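Local coordinates for protein ochratoxinase (Aspergillus niger, PDB 4C65) that releases C-terminal aromatic amino acids such as phenylalanine as a zinc-dependent carboxypeptidase and hydrolyses the mycotoxin ochratoxin A to ochratoxin alpha and L-phenylalanine, at residues Thr343-Gln348 and Val404-Lys409; Thr357-Ile362 and Asn397-Ile402. All blocks are in the same frame, centred on the assembly; numbering follows the deposited sequence.

Contact 1. Residues Thr343-Gln348 and Val404-Lys409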
ATOM      1  N   THR A 343      20.423 -39.133   4.677  1.00 20.01           N
ATOM      2  CA  THR A 343      19.838 -39.383   5.978  1.00 19.60           C
ATOM      3  C   THR A 343      20.387 -40.641   6.708  1.00 20.27           C
ATOM      4  O   THR A 343      20.440 -40.682   7.939  1.00 19.75           O
ATOM      5  CB  THR A 343      18.307 -39.486   5.874  1.00 18.84           C
ATOM      6  OG1 THR A 343      17.951 -40.425   4.853  1.00 18.98           O
ATOM      7  CG2 THR A 343      17.700 -38.100   5.562  1.00 18.24           C
ATOM      8  N   ALA A 344      20.813 -41.644   5.936  1.00 21.02           N
ATOM      9  CA  ALA A 344      21.337 -42.895   6.502  1.00 21.51           C
ATOM     10  C   ALA A 344      22.571 -42.670   7.368  1.00 22.19           C
ATOM     11  O   ALA A 344      22.790 -43.394   8.335  1.00 22.95           O
ATOM     12  CB  ALA A 344      21.649 -43.887   5.386  1.00 22.23           C
ATOM     13  N   LEU A 345      23.360 -41.654   7.038  1.00 22.46           N
ATOM     14  CA  LEU A 345      24.511 -41.274   7.846  1.00 23.12           C
ATOM     15  C   LEU A 345      24.168 -41.015   9.314  1.00 22.17           C
ATOM     16  O   LEU A 345      25.011 -41.201  10.201  1.00 22.77           O
ATOM     17  CB  LEU A 345      25.150 -40.004   7.299  1.00 23.78           C
ATOM     18  CG  LEU A 345      26.171 -40.055   6.169  1.00 25.38           C
ATOM     19  CD1 LEU A 345      26.869 -38.709   6.037  1.00 26.15           C
ATOM     20  CD2 LEU A 345      27.229 -41.114   6.417  1.00 26.94           C
ATOM     21  N   GLU A 346      22.971 -40.513   9.565  1.00 20.40           N
ATOM     22  CA  GLU A 346      22.591 -40.167  10.919  1.00 19.85           C
ATOM     23  C   GLU A 346      22.529 -41.421  11.796  1.00 20.08           C
ATOM     24  O   GLU A 346      22.800 -41.353  13.011  1.00 20.41           O
ATOM     25  CB  GLU A 346      21.256 -39.426  10.931  1.00 18.52           C
ATOM     26  CG  GLU A 346      20.930 -38.743  12.246  1.00 18.14           C
ATOM     27  CD  GLU A 346      21.914 -37.639  12.608  1.00 18.68           C
ATOM     28  OE1 GLU A 346      22.608 -37.115  11.720  1.00 18.82           O
ATOM     29  OE2 GLU A 346      21.969 -37.292  13.807  1.00 18.81           O
ATOM     30  N   LEU A 347      22.162 -42.553  11.188  1.00 19.79           N
ATOM     31  CA  LEU A 347      22.158 -43.823  11.919  1.00 20.21           C
ATOM     32  C   LEU A 347      23.587 -44.207  12.294  1.00 21.22           C
ATOM     33  O   LEU A 347      23.839 -44.639  13.416  1.00 21.79           O
ATOM     34  CB  LEU A 347      21.493 -44.933  11.101  1.00 20.13           C
ATOM     35  CG  LEU A 347      19.969 -44.851  11.016  1.00 19.09           C
ATOM     36  CD1 LEU A 347      19.500 -45.348   9.672  1.00 19.02           C
ATOM     37  CD2 LEU A 347      19.290 -45.636  12.119  1.00 19.08           C
ATOM     38  N   GLN A 348      24.500 -44.052  11.348  1.00 21.59           N
ATOM     39  CA  GLN A 348      25.908 -44.281  11.595  1.00 23.06           C
ATOM     40  C   GLN A 348      26.415 -43.442  12.773  1.00 23.19           C
ATOM     41  O   GLN A 348      27.070 -43.952  13.664  1.00 23.93           O
ATOM     42  CB  GLN A 348      26.707 -43.953  10.349  1.00 24.00           C
ATOM     43  CG  GLN A 348      28.192 -44.025  10.572  1.00 25.97           C
ATOM     44  CD  GLN A 348      28.994 -43.850   9.301  1.00 27.14           C
ATOM     45  OE1 GLN A 348      28.566 -44.197   8.201  1.00 26.90           O
ATOM     46  NE2 GLN A 348      30.220 -43.393   9.466  1.00 28.78           N
ATOM     47  N   VAL A 404      24.849 -50.315   6.304  1.00 29.47           N
ATOM     48  CA  VAL A 404      24.112 -50.997   5.245  1.00 29.52           C
ATOM     49  C   VAL A 404      23.056 -50.073   4.621  1.00 28.00           C
ATOM     50  O   VAL A 404      22.864 -50.073   3.401  1.00 28.21           O
ATOM     51  CB  VAL A 404      23.478 -52.300   5.781  1.00 30.10           C
ATOM     52  CG1 VAL A 404      22.423 -52.820   4.824  1.00 29.91           C
ATOM     53  CG2 VAL A 404      24.561 -53.367   5.967  1.00 31.70           C
ATOM     54  N   PHE A 405      22.427 -49.249   5.459  1.00 26.36           N
ATOM     55  CA  PHE A 405      21.424 -48.294   5.003  1.00 25.08           C
ATOM     56  C   PHE A 405      21.952 -47.264   3.993  1.00 26.19           C
ATOM     57  O   PHE A 405      21.182 -46.626   3.295  1.00 25.36           O
ATOM     58  CB  PHE A 405      20.839 -47.550   6.188  1.00 23.51           C
ATOM     59  CG  PHE A 405      20.063 -48.412   7.121  1.00 22.55           C
ATOM     60  CD1 PHE A 405      18.843 -48.935   6.747  1.00 21.72           C
ATOM     61  CD2 PHE A 405      20.535 -48.672   8.391  1.00 22.61           C
ATOM     62  CE1 PHE A 405      18.110 -49.723   7.617  1.00 21.27           C
ATOM     63  CE2 PHE A 405      19.813 -49.463   9.269  1.00 22.39           C
ATOM     64  CZ  PHE A 405      18.602 -49.994   8.879  1.00 21.61           C
ATOM     65  N   GLN A 406      23.264 -47.103   3.910  1.00 28.51           N
ATOM     66  CA  GLN A 406      23.850 -46.156   2.966  1.00 30.28           C
ATOM     67  C   GLN A 406      23.952 -46.691   1.534  1.00 32.56           C
ATOM     68  O   GLN A 406      24.355 -45.945   0.645  1.00 33.32           O
ATOM     69  CB  GLN A 406      25.220 -45.682   3.463  1.00 30.78           C
ATOM     70  CG  GLN A 406      25.101 -44.775   4.684  1.00 29.83           C
ATOM     71  CD  GLN A 406      26.424 -44.563   5.359  1.00 31.14           C
ATOM     72  OE1 GLN A 406      27.423 -44.288   4.701  1.00 32.64           O
ATOM     73  NE2 GLN A 406      26.454 -44.714   6.669  1.00 30.94           N
ATOM     74  N   GLU A 407      23.612 -47.956   1.315  1.00 34.79           N
ATOM     75  CA  GLU A 407      23.487 -48.460  -0.037  1.00 38.48           C
ATOM     76  C   GLU A 407      21.990 -48.656  -0.347  1.00 39.26           C
ATOM     77  O   GLU A 407      21.385 -49.604   0.154  1.00 39.59           O
ATOM     78  CB  GLU A 407      24.290 -49.744  -0.206  1.00 40.62           C
ATOM     79  CG  GLU A 407      24.130 -50.399  -1.577  1.00 43.21           C
ATOM     80  CD  GLU A 407      24.315 -49.442  -2.763  1.00 44.53           C
ATOM     81  OE1 GLU A 407      25.478 -49.223  -3.161  1.00 47.32           O
ATOM     82  OE2 GLU A 407      23.306 -48.925  -3.310  1.00 43.44           O
ATOM     83  N   PRO A 408      21.379 -47.754  -1.174  1.00 41.22           N
ATOM     84  CA  PRO A 408      19.937 -47.895  -1.510  1.00 40.34           C
ATOM     85  C   PRO A 408      19.542 -49.238  -2.163  1.00 39.68           C
ATOM     86  O   PRO A 408      18.413 -49.682  -1.966  1.00 37.63           O
ATOM     87  CB  PRO A 408      19.666 -46.753  -2.505  1.00 42.07           C
ATOM     88  CG  PRO A 408      20.829 -45.827  -2.441  1.00 42.53           C
ATOM     89  CD  PRO A 408      21.986 -46.567  -1.817  1.00 42.74           C
ATOM     90  N   LYS A 409      20.466 -49.865  -2.905  1.00 40.24           N
ATOM     91  CA  LYS A 409      20.249 -51.197  -3.473  1.00 40.63           C
ATOM     92  C   LYS A 409      19.967 -52.231  -2.380  1.00 37.51           C
ATOM     93  O   LYS A 409      19.279 -53.207  -2.619  1.00 36.66           O
ATOM     94  CB  LYS A 409      21.456 -51.698  -4.265  1.00 45.17           C
ATOM     95  CG  LYS A 409      21.692 -51.296  -5.720  1.00 49.95           C
ATOM     96  CD  LYS A 409      22.420 -52.442  -6.419  1.00 56.04           C
ATOM     97  CE  LYS A 409      22.731 -52.164  -7.910  1.00 60.25           C
ATOM     98  NZ  LYS A 409      23.700 -51.064  -8.058  1.00 62.03           N
TER
HETATM   99  O   HOH W   1      23.881 -45.808   7.613  1.00 23.17           O

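Contact 2. Residues Thr357-Ile362 and Asn397-Ile402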
ATOM      1  N   THR A 357      23.576 -48.733  20.385  1.00 24.75           N
ATOM      2  CA  THR A 357      23.678 -50.010  19.680  1.00 25.16           C
ATOM      3  C   THR A 357      22.977 -49.828  18.344  1.00 23.88           C
ATOM      4  O   THR A 357      22.131 -48.946  18.206  1.00 22.56           O
ATOM      5  CB  THR A 357      22.998 -51.170  20.443  1.00 25.56           C
ATOM      6  OG1 THR A 357      21.620 -50.850  20.657  1.00 24.46           O
ATOM      7  CG2 THR A 357      23.672 -51.425  21.789  1.00 26.83           C
ATOM      8  N   PRO A 358      23.351 -50.625  17.346  1.00 24.38           N
ATOM      9  CA  PRO A 358      22.595 -50.559  16.112  1.00 23.40           C
ATOM     10  C   PRO A 358      21.086 -50.713  16.335  1.00 22.49           C
ATOM     11  O   PRO A 358      20.299 -50.041  15.683  1.00 21.00           O
ATOM     12  CB  PRO A 358      23.167 -51.719  15.299  1.00 24.35           C
ATOM     13  CG  PRO A 358      24.584 -51.836  15.769  1.00 25.82           C
ATOM     14  CD  PRO A 358      24.541 -51.492  17.229  1.00 25.97           C
ATOM     15  N   LEU A 359      20.700 -51.593  17.257  1.00 23.38           N
ATOM     16  CA  LEU A 359      19.282 -51.808  17.553  1.00 22.98           C
ATOM     17  C   LEU A 359      18.624 -50.552  18.151  1.00 22.42           C
ATOM     18  O   LEU A 359      17.485 -50.216  17.807  1.00 21.33           O
ATOM     19  CB  LEU A 359      19.103 -53.001  18.490  1.00 24.03           C
ATOM     20  CG  LEU A 359      17.686 -53.538  18.675  1.00 23.63           C
ATOM     21  CD1 LEU A 359      17.107 -54.040  17.366  1.00 23.18           C
ATOM     22  CD2 LEU A 359      17.730 -54.650  19.691  1.00 25.05           C
ATOM     23  N   GLU A 360      19.345 -49.854  19.028  1.00 23.41           N
ATOM     24  CA  GLU A 360      18.846 -48.581  19.581  1.00 23.02           C
ATOM     25  C   GLU A 360      18.759 -47.494  18.523  1.00 21.78           C
ATOM     26  O   GLU A 360      17.812 -46.703  18.515  1.00 21.51           O
ATOM     27  CB  GLU A 360      19.731 -48.111  20.720  1.00 24.11           C
ATOM     28  CG  GLU A 360      19.541 -48.898  22.011  1.00 25.48           C
ATOM     29  CD  GLU A 360      20.704 -48.708  22.986  1.00 27.31           C
ATOM     30  OE1 GLU A 360      21.694 -48.021  22.681  1.00 27.91           O
ATOM     31  OE2 GLU A 360      20.662 -49.291  24.079  1.00 29.51           O
ATOM     32  N   ALA A 361      19.740 -47.464  17.628  1.00 21.64           N
ATOM     33  CA  ALA A 361      19.748 -46.505  16.531  1.00 20.61           C
ATOM     34  C   ALA A 361      18.523 -46.678  15.650  1.00 19.45           C
ATOM     35  O   ALA A 361      17.865 -45.700  15.280  1.00 18.11           O
ATOM     36  CB  ALA A 361      21.010 -46.653  15.701  1.00 21.26           C
ATOM     37  N   ILE A 362      18.210 -47.922  15.344  1.00 19.76           N
ATOM     38  CA  ILE A 362      17.027 -48.236  14.550  1.00 19.27           C
ATOM     39  C   ILE A 362      15.745 -47.835  15.259  1.00 18.66           C
ATOM     40  O   ILE A 362      14.835 -47.317  14.629  1.00 18.02           O
ATOM     41  CB  ILE A 362      17.012 -49.720  14.142  1.00 20.14           C
ATOM     42  CG1 ILE A 362      18.062 -49.942  13.034  1.00 20.52           C
ATOM     43  CG2 ILE A 362      15.627 -50.150  13.657  1.00 19.70           C
ATOM     44  CD1 ILE A 362      18.307 -51.389  12.673  1.00 21.56           C
ATOM     45  N   ASN A 397      21.802 -57.661   7.150  1.00 32.64           N
ATOM     46  CA  ASN A 397      21.431 -57.384   8.530  1.00 31.07           C
ATOM     47  C   ASN A 397      22.103 -56.104   9.033  1.00 30.03           C
ATOM     48  O   ASN A 397      23.309 -56.085   9.246  1.00 30.11           O
ATOM     49  CB  ASN A 397      21.826 -58.566   9.412  1.00 32.25           C
ATOM     50  CG  ASN A 397      21.460 -58.367  10.857  1.00 31.93           C
ATOM     51  OD1 ASN A 397      20.813 -57.388  11.232  1.00 30.66           O
ATOM     52  ND2 ASN A 397      21.921 -59.262  11.692  1.00 33.31           N
ATOM     53  N   PRO A 398      21.311 -55.033   9.214  1.00 28.42           N
ATOM     54  CA  PRO A 398      21.874 -53.768   9.628  1.00 27.78           C
ATOM     55  C   PRO A 398      22.447 -53.790  11.049  1.00 28.45           C
ATOM     56  O   PRO A 398      23.255 -52.938  11.381  1.00 28.32           O
ATOM     57  CB  PRO A 398      20.692 -52.814   9.512  1.00 26.31           C
ATOM     58  CG  PRO A 398      19.502 -53.669   9.759  1.00 26.01           C
ATOM     59  CD  PRO A 398      19.835 -54.987   9.140  1.00 27.35           C
ATOM     60  N   LEU A 399      22.048 -54.765  11.864  1.00 29.03           N
ATOM     61  CA  LEU A 399      22.546 -54.883  13.231  1.00 29.96           C
ATOM     62  C   LEU A 399      24.005 -55.312  13.256  1.00 32.19           C
ATOM     63  O   LEU A 399      24.685 -55.069  14.245  1.00 32.41           O
ATOM     64  CB  LEU A 399      21.703 -55.880  14.028  1.00 29.99           C
ATOM     65  CG  LEU A 399      20.205 -55.607  14.063  1.00 28.60           C
ATOM     66  CD1 LEU A 399      19.496 -56.713  14.811  1.00 29.15           C
ATOM     67  CD2 LEU A 399      19.916 -54.263  14.702  1.00 27.65           C
ATOM     68  N   GLU A 400      24.462 -55.939  12.167  1.00 34.44           N
ATOM     69  CA  GLU A 400      25.887 -56.314  11.990  1.00 37.73           C
ATOM     70  C   GLU A 400      26.658 -55.150  11.442  1.00 36.85           C
ATOM     71  O   GLU A 400      27.856 -55.095  11.626  1.00 38.56           O
ATOM     72  CB  GLU A 400      26.134 -57.409  10.910  1.00 40.92           C
ATOM     73  CG  GLU A 400      26.976 -58.610  11.286  1.00 45.23           C
ATOM     74  CD  GLU A 400      26.070 -59.753  11.589  1.00 47.95           C
ATOM     75  OE1 GLU A 400      25.407 -60.210  10.626  1.00 48.86           O
ATOM     76  OE2 GLU A 400      25.976 -60.162  12.756  1.00 51.07           O
ATOM     77  N   ASP A 401      25.995 -54.260  10.703  1.00 34.82           N
ATOM     78  CA  ASP A 401      26.647 -53.087  10.111  1.00 33.73           C
ATOM     79  C   ASP A 401      25.612 -52.016   9.812  1.00 31.12           C
ATOM     80  O   ASP A 401      24.849 -52.111   8.841  1.00 30.01           O
ATOM     81  CB  ASP A 401      27.404 -53.483   8.836  1.00 35.04           C
ATOM     82  CG  ASP A 401      28.188 -52.324   8.216  1.00 35.53           C
ATOM     83  OD1 ASP A 401      28.385 -51.265   8.859  1.00 34.99           O
ATOM     84  OD2 ASP A 401      28.625 -52.488   7.055  1.00 36.61           O
ATOM     85  N   ILE A 402      25.619 -50.965  10.626  1.00 29.72           N
ATOM     86  CA  ILE A 402      24.653 -49.882  10.482  1.00 28.04           C
ATOM     87  C   ILE A 402      24.802 -49.091   9.166  1.00 27.36           C
ATOM     88  O   ILE A 402      23.864 -48.443   8.725  1.00 25.72           O
ATOM     89  CB  ILE A 402      24.697 -48.943  11.705  1.00 27.72           C
ATOM     90  CG1 ILE A 402      23.381 -48.179  11.859  1.00 26.29           C
ATOM     91  CG2 ILE A 402      25.893 -48.001  11.655  1.00 28.49           C
ATOM     92  CD1 ILE A 402      22.260 -49.018  12.450  1.00 26.01           C
TER

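Contact 1. Residues Thr343-Gln348 and Val404-Lys409
The side-chain amides of Gln348 and Gln406 meet edge to edge, their planes 16° apart and nearly coplanar, while the Phe405 ring takes the methyl CD1 of Leu347. Between the amides runs a hydrogen bond from Gln406 NE2 to Gln348 OE1, 2.7 Å long and nearly straight at 168°. The acceptor lies in the amide plane of Gln406 and the donor in the carbonyl plane of Gln348, which favours the coplanar arrangement; the Gln406 amide is fixed further by the second bond of its NE2, to water. This water, close to the plane of the Gln406 amide, accepts from NE2 at 3.0 Å and donates to Ala344 O at 2.7 Å, so the same nitrogen is also linked to the backbone carbonyl of Ala344. One face of the Gln406 amide carries the methyl CD2 of Leu345, which is 3.6 Å from OE1 and only slightly farther from CD and NE2. Gln348 reaches the amide because its CG is anti to the backbone N (chi1 174°) and the chain beyond stays extended.

At the ring, Leu347 CD1 makes an off-centre CH-pi contact, 4.2 Å from the Phe405 centroid, and its nearest ring atom is CD2. Ala344 CB rests against the backbone and side-chain roots of residues 405 and 406, 3.6 Å from Gln406 CG and 3.5 Å from Phe405 O; here the backbones come closest.

Glu346, turned from the contact, bonds to Ser289 and to the backbone of Arg288. In the amidohydrolase fold, helix 344-354 follows strand 331-332 of the TIM barrel, and residues 404-409 belong to the loop between strands 391-394 and 411-416. Phe405 also packs on Met62 and Leu65 of strand 60-67 and on Ile362 of helix 358-365, whereas Leu347 touches Tyr109 of strand 109-114.

Contact 2. Residues Thr357-Ile362 and Asn397-Ile402
Leu399 reaches helix 358-365 through one branch, CD2, which is 3.8 Å from Leu359 N and 3.9 Å from both Leu359 CD1 and Ile362 CD1. The side chains of Leu359 and Leu399 cross obliquely, whereas Ile362 crosses Leu399 at about a right angle. In Ile362 CD1 is anti to CA (chi2 171°), and this stretched arm puts the methyl against Pro398 CG as well, 3.9 Å away. Ile402 holds CG1 anti to the backbone N (chi1 -157°); its CD1 fits against the first turn of the helix, 4.0 Å from Pro358 CB and 4.2 Å from Ala361 CB.

A capping box closes the start of that turn: Thr357, the N-cap, accepts from Glu360 N through OG1, and Glu360 OE1 accepts from Thr357 N in return. The opposing segment has its own local brace, an Asx turn in which Asn397 OD1 accepts from Leu399 N, the donor standing 56° out of the carbonyl plane. No hydrogen bond crosses between the segments, so the interface of 293 Å² rests on apolar packing.

Pro358, the first helical residue, turns the CB-CG edge of its ring to the backbone of Leu399, with CG 3.6 Å from Leu399 O. Beyond the segments, Ile362 and Pro398 pack on Met62 and Val60 of strand 60-67, Leu399 on Pro22.

Strands 60-67 and 109-114, early in the chain, form part of the surface on which the later helices pack. After strand 331-332 come helices 344-354 and 358-365, then strand 391-394 and the loop that precedes strand 411-416. Contact 1 joins the first helix to the later part of that loop, and contact 2 joins the second helix to its earlier part; contact 1 closes the loop from 348 to 404, and contact 2 the shorter one from 362 to 397, nested inside it. Their centres are 11 Å apart and they touch: Leu347 CD2 is 3.5 Å from Ala361 O, and Phe405 CE2 is 3.5 Å from Pro398 CB. Together they tie both helices to one connection between antiparallel strands.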